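PDB 3O66: glycine betaine/carnitine/choline ABC transporter, which probably binds glycine betaine, carnitine or choline as the substrate-binding component of an ABC-type uptake system. Local coordinates for residues T14-T18 and S19-I23. Residues are numbered along the deposited sequence; the frame is centred on the assembly and turned at random.
Sequences TALST and SESQI
Thr18 is the N-cap of the helix that begins at Ser19, where the chain turns back from strand 12-16 in the first beta-alpha-beta unit of a periplasmic-binding-protein fold; strand residues 14-16 and helix residues 19-23 run roughly antiparallel, at 154°. Ser19 opens the helix, its OG hydrogen-bonded to Asp261 OD1. Of the Glu20 side chain, CB comes nearest the cap, 4.0 Å from Thr18 OG1; its extended chain carries the carboxylate away to Thr198, Asn257, Tyr70 and Asn114, close to a bound acetate that may mark a pocket. Ser21 meets both the cap and the strand. Ser21 N donates to Thr18 OG1 at 3.1 Å; chi1 of 64° puts that hydroxyl between the N and carbonyl carbon of Thr18. With OG anti to the backbone N (chi1 173°), the Ser21 side chain reaches back over Ala15, and Ser21 OG accepts from Leu16 N at 2.8 Å. A water 2.7 Å from Ser21 OG donates to Thr14 O, linking the hydroxyl to the strand a second time. Gln22 N closes the first helical turn on Thr18 O; its amide NE2 bonds Asn46 on the neighbouring strand, and Gln22 CG lies against two carbonyls, 3.2 Å from Thr18 O and 3.4 Å from Leu16 O at the end of the strand.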
ATOM      1  N   THR A  14      -9.955   9.909  -6.194  1.00 22.65           N
ATOM      2  CA  THR A  14      -8.622  10.468  -6.114  1.00 23.11           C
ATOM      3  C   THR A  14      -7.579   9.377  -6.352  1.00 23.36           C
ATOM      4  O   THR A  14      -7.736   8.213  -5.878  1.00 23.09           O
ATOM      5  CB  THR A  14      -8.317  11.083  -4.755  1.00 22.50           C
ATOM      6  OG1 THR A  14      -8.264  10.029  -3.781  1.00 22.87           O
ATOM      7  CG2 THR A  14      -9.346  12.100  -4.377  1.00 23.65           C
ATOM      8  N   ALA A  15      -6.531   9.748  -7.083  1.00 24.38           N
ATOM      9  CA  ALA A  15      -5.414   8.842  -7.300  1.00 24.30           C
ATOM     10  C   ALA A  15      -4.099   9.574  -7.150  1.00 25.75           C
ATOM     11  O   ALA A  15      -3.980  10.761  -7.557  1.00 26.76           O
ATOM     12  CB  ALA A  15      -5.515   8.213  -8.654  1.00 24.88           C
ATOM     13  N   LEU A  16      -3.118   8.876  -6.564  1.00 24.86           N
ATOM     14  CA  LEU A  16      -1.760   9.374  -6.421  1.00 25.89           C
ATOM     15  C   LEU A  16      -1.080   9.171  -7.775  1.00 26.70           C
ATOM     16  O   LEU A  16      -1.637   8.507  -8.655  1.00 25.51           O
ATOM     17  CB  LEU A  16      -0.988   8.581  -5.322  1.00 25.34           C
ATOM     18  CG  LEU A  16      -1.573   8.582  -3.901  1.00 25.27           C
ATOM     19  CD1 LEU A  16      -0.792   7.621  -3.011  1.00 26.57           C
ATOM     20  CD2 LEU A  16      -1.603  10.008  -3.296  1.00 25.40           C
ATOM     21  N   SER A  17       0.117   9.721  -7.946  1.00 28.31           N
ATOM     22  CA  SER A  17       0.920   9.431  -9.149  1.00 30.12           C
ATOM     23  C   SER A  17       1.560   8.032  -9.204  1.00 30.44           C
ATOM     24  O   SER A  17       2.236   7.694 -10.196  1.00 32.86           O
ATOM     25  CB  SER A  17       1.978  10.541  -9.407  1.00 32.32           C
ATOM     26  OG  SER A  17       2.695  10.833  -8.213  1.00 35.38           O
ATOM     27  N   THR A  18       1.312   7.202  -8.200  1.00 28.98           N
ATOM     28  CA  THR A  18       1.922   5.868  -8.114  1.00 28.06           C
ATOM     29  C   THR A  18       1.100   4.913  -8.967  1.00 27.32           C
ATOM     30  O   THR A  18      -0.111   5.107  -9.112  1.00 26.24           O
ATOM     31  CB  THR A  18       1.925   5.335  -6.674  1.00 27.76           C
ATOM     32  OG1 THR A  18       0.568   5.157  -6.212  1.00 26.54           O
ATOM     33  CG2 THR A  18       2.667   6.296  -5.738  1.00 28.02           C
ATOM     34  N   SER A  19       1.752   3.924  -9.570  1.00 26.64           N
ATOM     35  CA  SER A  19       1.023   2.926 -10.365  1.00 26.61           C
ATOM     36  C   SER A  19       0.006   2.190  -9.511  1.00 24.73           C
ATOM     37  O   SER A  19      -1.095   1.913  -9.953  1.00 24.00           O
ATOM     38  CB  SER A  19       1.974   1.916 -11.011  1.00 26.41           C
ATOM     39  OG  SER A  19       2.819   2.609 -11.897  1.00 29.10           O
ATOM     40  N   GLU A  20       0.376   1.917  -8.270  1.00 23.81           N
ATOM     41  CA  GLU A  20      -0.489   1.230  -7.356  1.00 23.39           C
ATOM     42  C   GLU A  20      -1.845   1.929  -7.185  1.00 22.96           C
ATOM     43  O   GLU A  20      -2.917   1.306  -7.328  1.00 21.89           O
ATOM     44  CB  GLU A  20       0.201   1.140  -6.007  1.00 23.69           C
ATOM     45  CG  GLU A  20      -0.606   0.355  -5.003  1.00 25.48           C
ATOM     46  CD  GLU A  20       0.242  -0.074  -3.821  1.00 26.43           C
ATOM     47  OE1 GLU A  20       1.186  -0.865  -4.039  1.00 26.68           O
ATOM     48  OE2 GLU A  20      -0.040   0.383  -2.701  1.00 25.12           O
ATOM     49  N   SER A  21      -1.796   3.216  -6.855  1.00 22.78           N
ATOM     50  CA  SER A  21      -3.013   4.011  -6.726  1.00 22.61           C
ATOM     51  C   SER A  21      -3.786   4.074  -8.046  1.00 23.23           C
ATOM     52  O   SER A  21      -5.035   3.979  -8.061  1.00 23.32           O
ATOM     53  CB  SER A  21      -2.686   5.408  -6.219  1.00 22.40           C
ATOM     54  OG  SER A  21      -3.841   6.215  -6.258  1.00 23.43           O
ATOM     55  N   GLN A  22      -3.061   4.213  -9.155  1.00 23.25           N
ATOM     56  CA  GLN A  22      -3.734   4.317 -10.451  1.00 23.88           C
ATOM     57  C   GLN A  22      -4.423   3.002 -10.847  1.00 23.23           C
ATOM     58  O   GLN A  22      -5.557   3.024 -11.334  1.00 23.90           O
ATOM     59  CB  GLN A  22      -2.802   4.843 -11.531  1.00 24.70           C
ATOM     60  CG  GLN A  22      -2.289   6.255 -11.178  1.00 28.01           C
ATOM     61  CD  GLN A  22      -1.202   6.724 -12.090  1.00 34.10           C
ATOM     62  OE1 GLN A  22      -0.397   5.929 -12.593  1.00 36.36           O
ATOM     63  NE2 GLN A  22      -1.153   8.037 -12.314  1.00 36.05           N
ATOM     64  N   ILE A  23      -3.745   1.886 -10.629  1.00 20.96           N
ATOM     65  CA  ILE A  23      -4.341   0.550 -10.856  1.00 20.97           C
ATOM     66  C   ILE A  23      -5.664   0.375 -10.083  1.00 20.66           C
ATOM     67  O   ILE A  23      -6.726   0.093 -10.692  1.00 21.14           O
ATOM     68  CB  ILE A  23      -3.330  -0.599 -10.572  1.00 20.58           C
ATOM     69  CG1 ILE A  23      -2.175  -0.560 -11.580  1.00 21.05           C
ATOM     70  CG2 ILE A  23      -4.044  -2.063 -10.588  1.00 19.84           C
ATOM     71  CD1 ILE A  23      -0.919  -1.355 -11.120  1.00 20.61           C
TER
HETATM   72  O   HOH W   1      -5.939   6.554  -4.591  1.00 21.07           O